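Local coordinates for protein alginate lyase, family PL7 (Zobellia galactanivorans, PDB 3ZPY) that cleaves the brown-algal polysaccharide alginate, probably by beta-elimination, this chain being the catalytic domain of a longer PL7 enzyme, at residues 6-11 with 238-243; 18-23 with 75-80; 132-137 with 207-212; 148-153 with 176-181. All coordinates share one frame; numbering follows the deposited sequence.

Contact 1 (6-11 with 238-243); sequences SVLGIT and VRIKNL
The flat group L8 meets here is the peptide joining I240 to K241. CD1 of L8 stands over one face of it, 3.7 Å from I240 O, with K241 CA also near. The place is one end of a jelly-roll beta-sandwich: the short N-terminal helix 4-8 sits over strand 235-247 just where that strand turns its corner at N242. The helix closes in a Schellman motif, G9 taking the positive phi, and the chain then carries I10 back to the same patch. L8 CG stands anti to the backbone N (chi1 -160°), which carries it toward the strand, and the two methyls beyond it divide the work. L8 CD1 also faces I240 CG2 at 4.2 Å, whereas L8 CD2 meets L243 CD2 at 4.0 Å. That same L243 methyl touches I10 CG2 at 4.1 Å, the side chains crossing obliquely. L79 of strand 76-83 packs on all three of L8, I10 and L243, tying the helix to the interior between the sheets. K241 sends its amine away to a salt bridge with E56. Backbone polar groups meet through water: one molecule donates to L8 O at 2.7 Å and accepts from L243 N at 2.9 Å.

Contact 2 (18-23 with 75-80); sequences NSFIGS and PRVELR
F20 CG is anti to its carbonyl carbon (chi1 -80°), and chi2 of 82° turns the ring so that its edge meets strand 76-80. Strands 18-21 and 76-80 are antiparallel neighbours in the larger sheet of the jelly roll, their short axes 141° apart. F20 CE1 comes to 3.3 Å from R76 O, which lies close to the ring plane. V77 CG2 lies at the same edge, 4.2 Å from F20 CD1, while P75 CB approaches CZ obliquely. R76 O is buried here and finds no polar partner in the model, and the ring edge lies against it. Residues 76-80, RVELR, fit the R-x-E-L-R sequence motif of PL7 lyases, which probably lines the alginate-binding groove as in relatives.

N18 and E78 form a hydrogen-bonded pair. N18 N donates to E78 O at 2.8 Å, and E78 N returns a bond of 3.0 Å to N18 O. A CA-H...O contact from V77 CA, 3.3 Å, gives N18 O a second neighbour. S19 OG, which bonds Y45 OH, lies against V77 CG1. An alanine at F20 would remove the ring, and would probably leave P75 CB and V77 CG2 without their partner and open a gap beside L66 and Y30.

The side chains of N18 and E78 share one face of the sheet. E78 OE1 forms salt bridges with both K218 and R76. R76 NH1 comes to the syn side of E78 OE1 at 3.0 Å, and the oxygen lies in the guanidinium plane.

Contact 3 (132-137 with 207-212); sequences DGVEVD and MEVDDL
Two irregular loops meet at one end of the beta-sandwich. Segment 132-137 belongs to the connection between strands 117-125 and 138-146 of the larger sheet; segment 207-212 lies on the passage from strand 200-206, in the other sheet, to strand 216-219. D132 reaches across with OD2, which sits 3.8 Å from D211 CB and almost as near to D210 CB. A water joins the loops more firmly, donating to D132 OD2 at 2.7 Å and accepting from D211 N at 2.9 Å. The carboxylate of D210 stands nearly upright against that of D132, their planes 80° apart, with D132 OD2 and D210 OD2 separated by 4.2 Å. Such a pair of like charges would tend to raise the affinity of one of them for a proton, although the water and the exposed setting probably soften this. In the carboxylate of D211, OD1 bonds S213 OG just along its own loop, while OD2 takes S131 N, just before segment 132-137.

Deeper in, the contact becomes apolar. V134 CG1 faces V209 CG2 at 4.4 Å, and V136 CG1 meets M207 CE at the same separation. The methionine is curled, chi3 of -72° putting CE on the side of V136. Y162 of helix 162-165 touches V134, M207 and V209. Polar and hydrated on the outer side, apolar beneath, this is a contact between connecting loops at the end of a jelly-roll sandwich.

Contact 4 (148-153 with 176-181); sequences ENQSSG and YSLDTT
G153 O is approached by two neighbouring residues of segment 176-181. L178 N donates to G153 O at 2.9 Å, nearly straight at 165° and close to the C=O axis, and S177 CA adds a CA-H...O contact to the same oxygen at 3.2 Å. G153 N and L178 O are too far apart for a direct bond, and a water fills in: it accepts from G153 N at 2.8 Å and donates to L178 O at 2.7 Å.

L178 also brings its side chain across. CG stands anti to the carbonyl carbon (chi1 -61°), and L178 CD1 beyond it lies 3.5 Å from Q150 O, beside S152 N and 3.8 Å from Q150 CG. V105 and V155 pack on the leucine as well. Q150 is extended along its own loop: Q150 NE2 gives a bond to S152 O at 2.8 Å, with the acceptor in the amide plane, and another to S154 O, while OE1 accepts from E147 N. An alanine at Q150 would take away these amide bonds and the CG contact with L178 CD1, and would probably leave the turn from E147 to S154 freer to shift. On the second segment, S177 OG and T180 OG1 are hydrogen-bonded to one another, steadying the bend after the strand.

The pairing of G153 with L178 keeps the register in which Y176 bonds V155 further in. It is the end of an antiparallel strand pair, 154-160 with 171-177, where water has replaced one backbone bond at the margin of a jelly-roll sheet.

Overall arrangement
Contacts 1 and 2 are the buried pair, and they touch: L79 of the strand in contact 2 packs on L8, I10 and L243, so helix 4-8 is fastened to the interior between the two sheets. Contacts 3 and 4 are only partly buried and lie on opposite sides of the chain's centre, their centres about 34 Å apart. Contacts 2 and 4 both reach the larger sheet, one pairing strands well inside it, the other at a strand end. Chemistry follows place: methyl packing in contact 1, direct backbone pairing in contact 2, water alone as the polar link in contact 3, and one direct backbone bond beside a water in contact 4, though contact 1 also has bridging waters.

Contact 1 (6-11 with 238-243)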
loop_
_atom_site.group_PDB
_atom_site.type_symbol
_atom_site.label_atom_id
_atom_site.label_comp_id
_atom_site.label_asym_id
_atom_site.label_seq_id
_atom_site.Cartn_x
_atom_site.Cartn_y
_atom_site.Cartn_z
ATOM N N SER A 6 10.360 -2.877 -15.282
ATOM C CA SER A 6 10.063 -2.628 -16.726
ATOM C C SER A 6 8.540 -2.840 -17.036
ATOM O O SER A 6 7.917 -2.008 -17.676
ATOM C CB SER A 6 10.924 -3.594 -17.582
ATOM O OG SER A 6 12.249 -3.146 -17.612
ATOM N N VAL A 7 7.953 -3.935 -16.515
ATOM C CA VAL A 7 6.543 -4.214 -16.757
ATOM C C VAL A 7 5.675 -3.089 -16.179
ATOM O O VAL A 7 4.691 -2.659 -16.810
ATOM C CB VAL A 7 6.161 -5.614 -16.212
ATOM C CG1 VAL A 7 4.656 -5.749 -16.148
ATOM C CG2 VAL A 7 6.880 -6.715 -17.020
ATOM N N LEU A 8 6.001 -2.601 -14.948
ATOM C CA LEU A 8 5.167 -1.623 -14.293
ATOM C C LEU A 8 5.502 -0.193 -14.760
ATOM O O LEU A 8 4.711 0.755 -14.540
ATOM C CB LEU A 8 5.335 -1.769 -12.789
ATOM C CG LEU A 8 4.235 -1.183 -11.915
ATOM C CD1 LEU A 8 2.812 -1.719 -12.149
ATOM C CD2 LEU A 8 4.632 -1.405 -10.411
ATOM N N GLY A 9 6.656 -0.031 -15.414
ATOM C CA GLY A 9 7.078 1.313 -15.887
ATOM C C GLY A 9 7.572 2.231 -14.797
ATOM O O GLY A 9 7.292 3.437 -14.825
ATOM N N ILE A 10 8.268 1.689 -13.815
ATOM C CA ILE A 10 8.736 2.483 -12.621
ATOM C C ILE A 10 10.250 2.617 -12.711
ATOM O O ILE A 10 10.922 1.821 -13.338
ATOM C CB ILE A 10 8.313 1.858 -11.247
ATOM C CG1 ILE A 10 8.832 0.400 -11.095
ATOM C CG2 ILE A 10 6.746 1.909 -11.106
ATOM C CD1 ILE A 10 8.551 -0.148 -9.706
ATOM N N THR A 11 10.798 3.634 -12.047
ATOM C CA THR A 11 12.253 3.837 -12.051
ATOM C C THR A 11 12.602 4.342 -10.610
ATOM O O THR A 11 11.680 4.769 -9.907
ATOM C CB THR A 11 12.667 4.940 -13.065
ATOM O OG1 THR A 11 12.137 6.213 -12.557
ATOM C CG2 THR A 11 12.151 4.611 -14.489
ATOM N N VAL A 238 -1.162 -9.036 -3.526
ATOM C CA VAL A 238 -1.733 -7.905 -4.251
ATOM C C VAL A 238 -1.020 -7.888 -5.604
ATOM O O VAL A 238 0.193 -8.122 -5.713
ATOM C CB VAL A 238 -1.495 -6.558 -3.555
ATOM C CG1 VAL A 238 -1.977 -5.428 -4.423
ATOM C CG2 VAL A 238 -2.110 -6.522 -2.160
ATOM N N ARG A 239 -1.747 -7.659 -6.684
ATOM C CA ARG A 239 -1.101 -7.515 -7.979
ATOM C C ARG A 239 -1.615 -6.210 -8.664
ATOM O O ARG A 239 -2.798 -5.870 -8.563
ATOM C CB ARG A 239 -1.280 -8.780 -8.819
ATOM C CG ARG A 239 -2.698 -9.151 -9.227
ATOM C CD ARG A 239 -2.676 -10.445 -10.010
ATOM N NE ARG A 239 -3.957 -10.874 -10.443
ATOM C CZ ARG A 239 -4.157 -11.983 -11.131
ATOM N NH1 ARG A 239 -3.113 -12.723 -11.531
ATOM N NH2 ARG A 239 -5.411 -12.372 -11.313
ATOM N N ILE A 240 -0.680 -5.496 -9.330
ATOM C CA ILE A 240 -0.943 -4.147 -9.849
ATOM C C ILE A 240 -0.480 -4.061 -11.309
ATOM O O ILE A 240 0.586 -4.617 -11.695
ATOM C CB ILE A 240 -0.244 -3.068 -8.943
ATOM C CG1 ILE A 240 -0.737 -3.212 -7.514
ATOM C CG2 ILE A 240 -0.385 -1.671 -9.502
ATOM C CD1 ILE A 240 -0.012 -2.395 -6.423
ATOM N N LYS A 241 -1.237 -3.271 -12.056
ATOM C CA LYS A 241 -0.749 -2.831 -13.377
ATOM C C LYS A 241 -1.293 -1.431 -13.650
ATOM O O LYS A 241 -2.105 -0.907 -12.868
ATOM C CB LYS A 241 -1.196 -3.767 -14.506
ATOM C CG LYS A 241 -2.663 -3.962 -14.715
ATOM C CD LYS A 241 -2.900 -5.096 -15.733
ATOM C CE LYS A 241 -4.362 -5.249 -15.935
ATOM N NZ LYS A 241 -4.643 -6.228 -17.045
ATOM N N ASN A 242 -0.902 -0.789 -14.763
ATOM C CA ASN A 242 -1.441 0.475 -15.199
ATOM C C ASN A 242 -1.340 1.538 -14.091
ATOM O O ASN A 242 -2.373 2.196 -13.756
ATOM C CB ASN A 242 -2.945 0.314 -15.627
ATOM C CG ASN A 242 -3.112 -0.596 -16.764
ATOM O OD1 ASN A 242 -2.171 -0.919 -17.454
ATOM N ND2 ASN A 242 -4.308 -1.178 -16.816
ATOM N N LEU A 243 -0.165 1.665 -13.484
ATOM C CA LEU A 243 0.098 2.578 -12.375
ATOM C C LEU A 243 0.554 3.917 -12.951
ATOM O O LEU A 243 1.477 3.976 -13.752
ATOM C CB LEU A 243 1.268 1.991 -11.562
ATOM C CG LEU A 243 1.753 2.890 -10.390
ATOM C CD1 LEU A 243 0.720 3.251 -9.330
ATOM C CD2 LEU A 243 2.930 2.200 -9.715
HETATM O O HOH W 1 1.453 -2.072 -16.010
HETATM O O HOH W 2 2.049 0.517 -14.979
HETATM O O HOH W 3 4.140 3.377 -13.691
#

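Contact 2 (18-23 with 75-80)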
loop_
_atom_site.group_PDB
_atom_site.type_symbol
_atom_site.label_atom_id
_atom_site.label_comp_id
_atom_site.label_asym_id
_atom_site.label_seq_id
_atom_site.Cartn_x
_atom_site.Cartn_y
_atom_site.Cartn_z
ATOM N N ASN A 18 10.128 -0.753 -1.296
ATOM C CA ASN A 18 10.247 -1.330 0.074
ATOM C C ASN A 18 10.087 -2.864 -0.018
ATOM O O ASN A 18 9.095 -3.338 -0.545
ATOM C CB ASN A 18 9.151 -0.829 1.036
ATOM C CG ASN A 18 8.952 0.669 1.095
ATOM O OD1 ASN A 18 9.879 1.489 1.009
ATOM N ND2 ASN A 18 7.743 1.024 1.325
ATOM N N SER A 19 11.111 -3.662 0.346
ATOM C CA SER A 19 11.018 -5.097 0.246
ATOM C C SER A 19 11.882 -5.753 1.246
ATOM O O SER A 19 12.462 -5.082 2.173
ATOM C CB SER A 19 11.296 -5.550 -1.206
ATOM O OG SER A 19 10.887 -6.876 -1.414
ATOM N N PHE A 20 11.954 -7.079 1.167
ATOM C CA PHE A 20 12.721 -7.869 2.120
ATOM C C PHE A 20 13.775 -8.685 1.374
ATOM O O PHE A 20 13.600 -8.950 0.166
ATOM C CB PHE A 20 11.799 -8.899 2.838
ATOM C CG PHE A 20 11.003 -8.304 3.964
ATOM C CD1 PHE A 20 9.826 -7.614 3.705
ATOM C CD2 PHE A 20 11.455 -8.443 5.317
ATOM C CE1 PHE A 20 9.136 -6.976 4.733
ATOM C CE2 PHE A 20 10.733 -7.803 6.327
ATOM C CZ PHE A 20 9.553 -7.133 6.046
ATOM N N ILE A 21 14.807 -9.094 2.096
ATOM C CA ILE A 21 15.684 -10.121 1.604
ATOM C C ILE A 21 15.613 -11.344 2.507
ATOM O O ILE A 21 15.213 -11.228 3.675
ATOM C CB ILE A 21 17.134 -9.619 1.407
ATOM C CG1 ILE A 21 17.861 -9.368 2.726
ATOM C CG2 ILE A 21 17.204 -8.458 0.422
ATOM C CD1 ILE A 21 19.372 -9.221 2.524
ATOM N N GLY A 22 16.027 -12.489 1.971
ATOM C CA GLY A 22 16.053 -13.740 2.728
ATOM C C GLY A 22 14.768 -14.490 2.498
ATOM O O GLY A 22 13.789 -13.930 1.970
ATOM N N SER A 23 14.766 -15.765 2.859
ATOM C CA SER A 23 13.550 -16.578 2.771
ATOM C C SER A 23 12.450 -16.008 3.680
ATOM O O SER A 23 12.760 -15.477 4.728
ATOM C CB SER A 23 13.790 -18.010 3.142
ATOM O OG SER A 23 14.749 -18.519 2.292
ATOM N N PRO A 75 4.174 -5.517 8.497
ATOM C CA PRO A 75 5.185 -5.511 7.416
ATOM C C PRO A 75 4.582 -5.102 6.041
ATOM O O PRO A 75 3.347 -5.063 5.821
ATOM C CB PRO A 75 5.604 -7.001 7.317
ATOM C CG PRO A 75 4.309 -7.781 7.721
ATOM C CD PRO A 75 3.672 -6.894 8.819
ATOM N N ARG A 76 5.477 -4.799 5.099
ATOM C CA ARG A 76 4.985 -4.393 3.764
ATOM C C ARG A 76 5.974 -4.783 2.719
ATOM O O ARG A 76 7.180 -4.915 3.012
ATOM C CB ARG A 76 4.784 -2.852 3.686
ATOM C CG ARG A 76 6.117 -2.074 3.835
ATOM C CD ARG A 76 5.887 -0.580 3.984
ATOM N NE ARG A 76 5.608 -0.209 5.372
ATOM C CZ ARG A 76 4.673 0.665 5.776
ATOM N NH1 ARG A 76 3.916 1.328 4.879
ATOM N NH2 ARG A 76 4.656 1.002 7.049
ATOM N N VAL A 77 5.484 -4.909 1.481
ATOM C CA VAL A 77 6.300 -4.919 0.279
ATOM C C VAL A 77 5.550 -3.944 -0.639
ATOM O O VAL A 77 4.402 -4.159 -0.914
ATOM C CB VAL A 77 6.371 -6.303 -0.321
ATOM C CG1 VAL A 77 7.001 -6.194 -1.707
ATOM C CG2 VAL A 77 7.086 -7.304 0.582
ATOM N N GLU A 78 6.135 -2.813 -0.971
ATOM C CA GLU A 78 5.331 -1.668 -1.453
ATOM C C GLU A 78 6.241 -0.634 -2.149
ATOM O O GLU A 78 7.401 -0.664 -1.966
ATOM C CB GLU A 78 4.570 -1.117 -0.207
ATOM C CG GLU A 78 3.571 -0.102 -0.320
ATOM C CD GLU A 78 3.021 0.303 1.001
ATOM O OE1 GLU A 78 3.707 0.708 1.909
ATOM O OE2 GLU A 78 1.856 0.511 0.942
ATOM N N LEU A 79 5.624 0.257 -2.917
ATOM C CA LEU A 79 6.338 1.383 -3.510
ATOM C C LEU A 79 6.034 2.660 -2.768
ATOM O O LEU A 79 4.865 2.871 -2.318
ATOM C CB LEU A 79 5.867 1.532 -4.974
ATOM C CG LEU A 79 5.892 0.254 -5.815
ATOM C CD1 LEU A 79 5.433 0.606 -7.229
ATOM C CD2 LEU A 79 7.288 -0.311 -5.841
ATOM N N ARG A 80 7.072 3.514 -2.700
ATOM C CA ARG A 80 6.987 4.823 -2.095
ATOM C C ARG A 80 7.209 5.894 -3.148
ATOM O O ARG A 80 8.258 5.901 -3.756
ATOM C CB ARG A 80 8.010 4.874 -0.934
ATOM C CG ARG A 80 7.910 6.136 -0.035
ATOM C CD ARG A 80 8.731 7.303 -0.535
ATOM N NE ARG A 80 8.885 8.249 0.586
ATOM C CZ ARG A 80 8.529 9.544 0.587
ATOM N NH1 ARG A 80 7.971 10.142 -0.464
ATOM N NH2 ARG A 80 8.714 10.269 1.664
#

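Contact 3 (132-137 with 207-212)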
loop_
_atom_site.group_PDB
_atom_site.type_symbol
_atom_site.label_atom_id
_atom_site.label_comp_id
_atom_site.label_asym_id
_atom_site.label_seq_id
_atom_site.Cartn_x
_atom_site.Cartn_y
_atom_site.Cartn_z
ATOM N N ASP A 132 1.533 22.225 12.942
ATOM C CA ASP A 132 0.670 22.570 14.095
ATOM C C ASP A 132 0.691 21.451 15.140
ATOM O O ASP A 132 -0.079 21.443 16.135
ATOM C CB ASP A 132 -0.781 22.926 13.674
ATOM C CG ASP A 132 -0.842 24.099 12.671
ATOM O OD1 ASP A 132 -0.309 25.161 12.992
ATOM O OD2 ASP A 132 -1.402 23.911 11.528
ATOM N N GLY A 133 1.641 20.548 14.940
ATOM C CA GLY A 133 1.833 19.397 15.804
ATOM C C GLY A 133 0.813 18.284 15.591
ATOM O O GLY A 133 0.713 17.405 16.443
ATOM N N VAL A 134 0.067 18.259 14.474
ATOM C CA VAL A 134 -0.955 17.249 14.354
ATOM C C VAL A 134 -0.268 15.992 13.851
ATOM O O VAL A 134 0.550 16.068 12.904
ATOM C CB VAL A 134 -2.079 17.676 13.381
ATOM C CG1 VAL A 134 -3.092 16.551 13.220
ATOM C CG2 VAL A 134 -2.751 18.915 13.958
ATOM N N GLU A 135 -0.524 14.868 14.532
ATOM C CA GLU A 135 0.057 13.622 14.104
ATOM C C GLU A 135 -0.795 13.030 12.967
ATOM O O GLU A 135 -1.757 12.322 13.192
ATOM C CB GLU A 135 0.231 12.651 15.261
ATOM C CG GLU A 135 0.915 13.313 16.439
ATOM C CD GLU A 135 1.225 12.295 17.521
ATOM O OE1 GLU A 135 1.311 11.088 17.184
ATOM O OE2 GLU A 135 1.393 12.693 18.683
ATOM N N VAL A 136 -0.383 13.301 11.736
ATOM C CA VAL A 136 -1.140 12.876 10.559
ATOM C C VAL A 136 -0.843 11.383 10.258
ATOM O O VAL A 136 -1.783 10.563 10.217
ATOM C CB VAL A 136 -0.830 13.780 9.387
ATOM C CG1 VAL A 136 -1.595 13.279 8.174
ATOM C CG2 VAL A 136 -1.232 15.225 9.706
ATOM N N ASP A 137 0.438 11.021 10.124
ATOM C CA ASP A 137 0.851 9.656 9.774
ATOM C C ASP A 137 0.085 9.204 8.511
ATOM O O ASP A 137 0.017 10.035 7.563
ATOM C CB ASP A 137 0.716 8.702 10.963
ATOM C CG ASP A 137 1.718 8.981 12.074
ATOM O OD1 ASP A 137 2.917 9.348 11.851
ATOM O OD2 ASP A 137 1.280 8.815 13.219
ATOM N N MET A 207 -10.360 16.425 4.942
ATOM C CA MET A 207 -9.410 16.465 6.068
ATOM C C MET A 207 -9.635 17.779 6.793
ATOM O O MET A 207 -9.292 18.890 6.274
ATOM C CB MET A 207 -7.978 16.398 5.574
ATOM C CG MET A 207 -7.611 15.032 5.087
ATOM S SD MET A 207 -7.258 13.932 6.476
ATOM C CE MET A 207 -5.656 14.657 7.000
ATOM N N GLU A 208 -10.133 17.697 8.028
ATOM C CA GLU A 208 -10.321 18.900 8.873
ATOM C C GLU A 208 -9.078 19.209 9.674
ATOM O O GLU A 208 -9.094 19.176 10.881
ATOM C CB GLU A 208 -11.554 18.735 9.790
ATOM C CG GLU A 208 -12.885 18.485 9.079
ATOM C CD GLU A 208 -13.306 19.602 8.130
ATOM O OE1 GLU A 208 -12.783 20.752 8.204
ATOM O OE2 GLU A 208 -14.206 19.325 7.317
ATOM N N VAL A 209 -8.014 19.483 8.979
ATOM C CA VAL A 209 -6.659 19.777 9.537
ATOM C C VAL A 209 -6.189 20.966 8.648
ATOM O O VAL A 209 -6.412 20.966 7.411
ATOM C CB VAL A 209 -5.699 18.593 9.255
ATOM C CG1 VAL A 209 -4.232 19.046 9.495
ATOM C CG2 VAL A 209 -6.094 17.349 10.075
ATOM N N ASP A 210 -5.525 21.954 9.270
ATOM C CA ASP A 210 -5.068 23.171 8.546
ATOM C C ASP A 210 -3.916 22.931 7.595
ATOM O O ASP A 210 -3.982 23.312 6.471
ATOM C CB ASP A 210 -4.748 24.328 9.514
ATOM C CG ASP A 210 -5.855 24.583 10.487
ATOM O OD1 ASP A 210 -7.050 24.540 10.096
ATOM O OD2 ASP A 210 -5.518 24.822 11.663
ATOM N N ASP A 211 -2.874 22.271 8.075
ATOM C CA ASP A 211 -1.668 22.100 7.297
ATOM C C ASP A 211 -1.732 20.713 6.642
ATOM O O ASP A 211 -1.422 19.682 7.240
ATOM C CB ASP A 211 -0.426 22.256 8.208
ATOM C CG ASP A 211 0.851 21.900 7.489
ATOM O OD1 ASP A 211 0.802 21.881 6.224
ATOM O OD2 ASP A 211 1.878 21.628 8.161
ATOM N N LEU A 212 -2.120 20.716 5.362
ATOM C CA LEU A 212 -2.155 19.470 4.610
ATOM C C LEU A 212 -0.884 19.232 3.759
ATOM O O LEU A 212 -0.977 18.608 2.680
ATOM C CB LEU A 212 -3.416 19.448 3.718
ATOM C CG LEU A 212 -4.685 19.628 4.539
ATOM C CD1 LEU A 212 -5.909 19.528 3.607
ATOM C CD2 LEU A 212 -4.797 18.603 5.679
HETATM O O HOH W 4 -2.817 21.692 10.955
#

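Contact 4 (148-153 with 176-181)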
loop_
_atom_site.group_PDB
_atom_site.type_symbol
_atom_site.label_atom_id
_atom_site.label_comp_id
_atom_site.label_asym_id
_atom_site.label_seq_id
_atom_site.Cartn_x
_atom_site.Cartn_y
_atom_site.Cartn_z
ATOM N N GLU A 148 -9.728 -14.826 7.720
ATOM C CA GLU A 148 -8.306 -15.181 7.831
ATOM C C GLU A 148 -7.963 -16.118 6.651
ATOM O O GLU A 148 -8.705 -17.030 6.313
ATOM C CB GLU A 148 -7.997 -15.872 9.122
ATOM C CG GLU A 148 -8.899 -17.104 9.426
ATOM C CD GLU A 148 -10.251 -16.757 10.067
ATOM O OE1 GLU A 148 -10.704 -15.577 9.994
ATOM O OE2 GLU A 148 -10.875 -17.710 10.638
ATOM N N ASN A 149 -6.810 -15.843 6.051
ATOM C CA ASN A 149 -6.363 -16.700 4.876
ATOM C C ASN A 149 -7.388 -16.797 3.776
ATOM O O ASN A 149 -7.302 -17.791 3.008
ATOM C CB ASN A 149 -5.887 -18.070 5.381
ATOM C CG ASN A 149 -4.829 -17.863 6.429
ATOM O OD1 ASN A 149 -4.899 -18.497 7.478
ATOM N ND2 ASN A 149 -3.828 -17.023 6.091
ATOM N N GLN A 150 -8.223 -15.762 3.634
ATOM C CA GLN A 150 -9.226 -15.863 2.527
ATOM C C GLN A 150 -8.573 -15.924 1.132
ATOM O O GLN A 150 -7.703 -15.060 0.797
ATOM C CB GLN A 150 -10.202 -14.694 2.619
ATOM C CG GLN A 150 -11.439 -14.910 1.733
ATOM C CD GLN A 150 -12.510 -13.875 1.905
ATOM O OE1 GLN A 150 -12.526 -13.126 2.948
ATOM N NE2 GLN A 150 -13.368 -13.759 0.957
ATOM N N SER A 151 -8.974 -16.893 0.300
ATOM C CA SER A 151 -8.396 -17.150 -0.973
ATOM C C SER A 151 -9.316 -16.805 -2.155
ATOM O O SER A 151 -8.909 -16.843 -3.317
ATOM C CB SER A 151 -7.924 -18.627 -0.972
ATOM O OG SER A 151 -9.048 -19.446 -0.683
ATOM N N SER A 152 -10.602 -16.536 -1.888
ATOM C CA SER A 152 -11.591 -16.238 -2.982
ATOM C C SER A 152 -12.764 -15.600 -2.333
ATOM O O SER A 152 -12.927 -15.649 -1.105
ATOM C CB SER A 152 -11.981 -17.540 -3.585
ATOM O OG SER A 152 -12.763 -18.302 -2.705
ATOM N N GLY A 153 -13.567 -14.925 -3.141
ATOM C CA GLY A 153 -14.889 -14.497 -2.727
ATOM C C GLY A 153 -14.955 -13.093 -2.213
ATOM O O GLY A 153 -14.153 -12.204 -2.525
ATOM N N TYR A 176 -17.327 -6.074 -2.673
ATOM C CA TYR A 176 -16.056 -6.231 -3.308
ATOM C C TYR A 176 -15.648 -7.735 -3.349
ATOM O O TYR A 176 -16.223 -8.587 -2.629
ATOM C CB TYR A 176 -14.968 -5.351 -2.637
ATOM C CG TYR A 176 -15.320 -3.891 -2.852
ATOM C CD1 TYR A 176 -16.277 -3.229 -2.033
ATOM C CD2 TYR A 176 -14.757 -3.188 -3.941
ATOM C CE1 TYR A 176 -16.696 -1.930 -2.323
ATOM C CE2 TYR A 176 -15.094 -1.894 -4.169
ATOM C CZ TYR A 176 -16.051 -1.282 -3.344
ATOM O OH TYR A 176 -16.423 0.022 -3.653
ATOM N N SER A 177 -14.601 -8.015 -4.107
ATOM C CA SER A 177 -14.173 -9.447 -4.139
ATOM C C SER A 177 -12.728 -9.581 -4.446
ATOM O O SER A 177 -12.107 -8.746 -5.082
ATOM C CB SER A 177 -15.048 -10.444 -4.887
ATOM O OG SER A 177 -15.040 -10.057 -6.190
ATOM N N LEU A 178 -12.199 -10.739 -4.005
ATOM C CA LEU A 178 -10.873 -11.181 -4.369
ATOM C C LEU A 178 -10.850 -11.619 -5.861
ATOM O O LEU A 178 -11.861 -11.999 -6.404
ATOM C CB LEU A 178 -10.397 -12.328 -3.506
ATOM C CG LEU A 178 -10.313 -11.946 -2.019
ATOM C CD1 LEU A 178 -9.730 -13.077 -1.170
ATOM C CD2 LEU A 178 -9.503 -10.674 -1.731
ATOM N N ASP A 179 -9.643 -11.650 -6.453
ATOM C CA ASP A 179 -9.422 -12.061 -7.837
ATOM C C ASP A 179 -10.310 -11.321 -8.759
ATOM O O ASP A 179 -10.672 -11.839 -9.789
ATOM C CB ASP A 179 -9.719 -13.560 -7.924
ATOM C CG ASP A 179 -8.824 -14.398 -7.000
ATOM O OD1 ASP A 179 -7.637 -14.103 -6.847
ATOM O OD2 ASP A 179 -9.377 -15.318 -6.301
ATOM N N THR A 180 -10.456 -10.006 -8.595
ATOM C CA THR A 180 -11.364 -9.158 -9.313
ATOM C C THR A 180 -10.677 -7.862 -9.607
ATOM O O THR A 180 -10.152 -7.200 -8.690
ATOM C CB THR A 180 -12.653 -8.900 -8.563
ATOM O OG1 THR A 180 -13.326 -10.144 -8.365
ATOM C CG2 THR A 180 -13.577 -7.975 -9.305
ATOM N N THR A 181 -10.632 -7.453 -10.856
ATOM C CA THR A 181 -9.880 -6.233 -11.264
ATOM C C THR A 181 -10.698 -5.016 -10.907
ATOM O O THR A 181 -11.897 -4.879 -11.255
ATOM C CB THR A 181 -9.671 -6.336 -12.780
ATOM O OG1 THR A 181 -8.726 -7.374 -12.882
ATOM C CG2 THR A 181 -9.056 -5.017 -13.327
HETATM O O HOH W 5 -13.546 -14.019 -5.831
#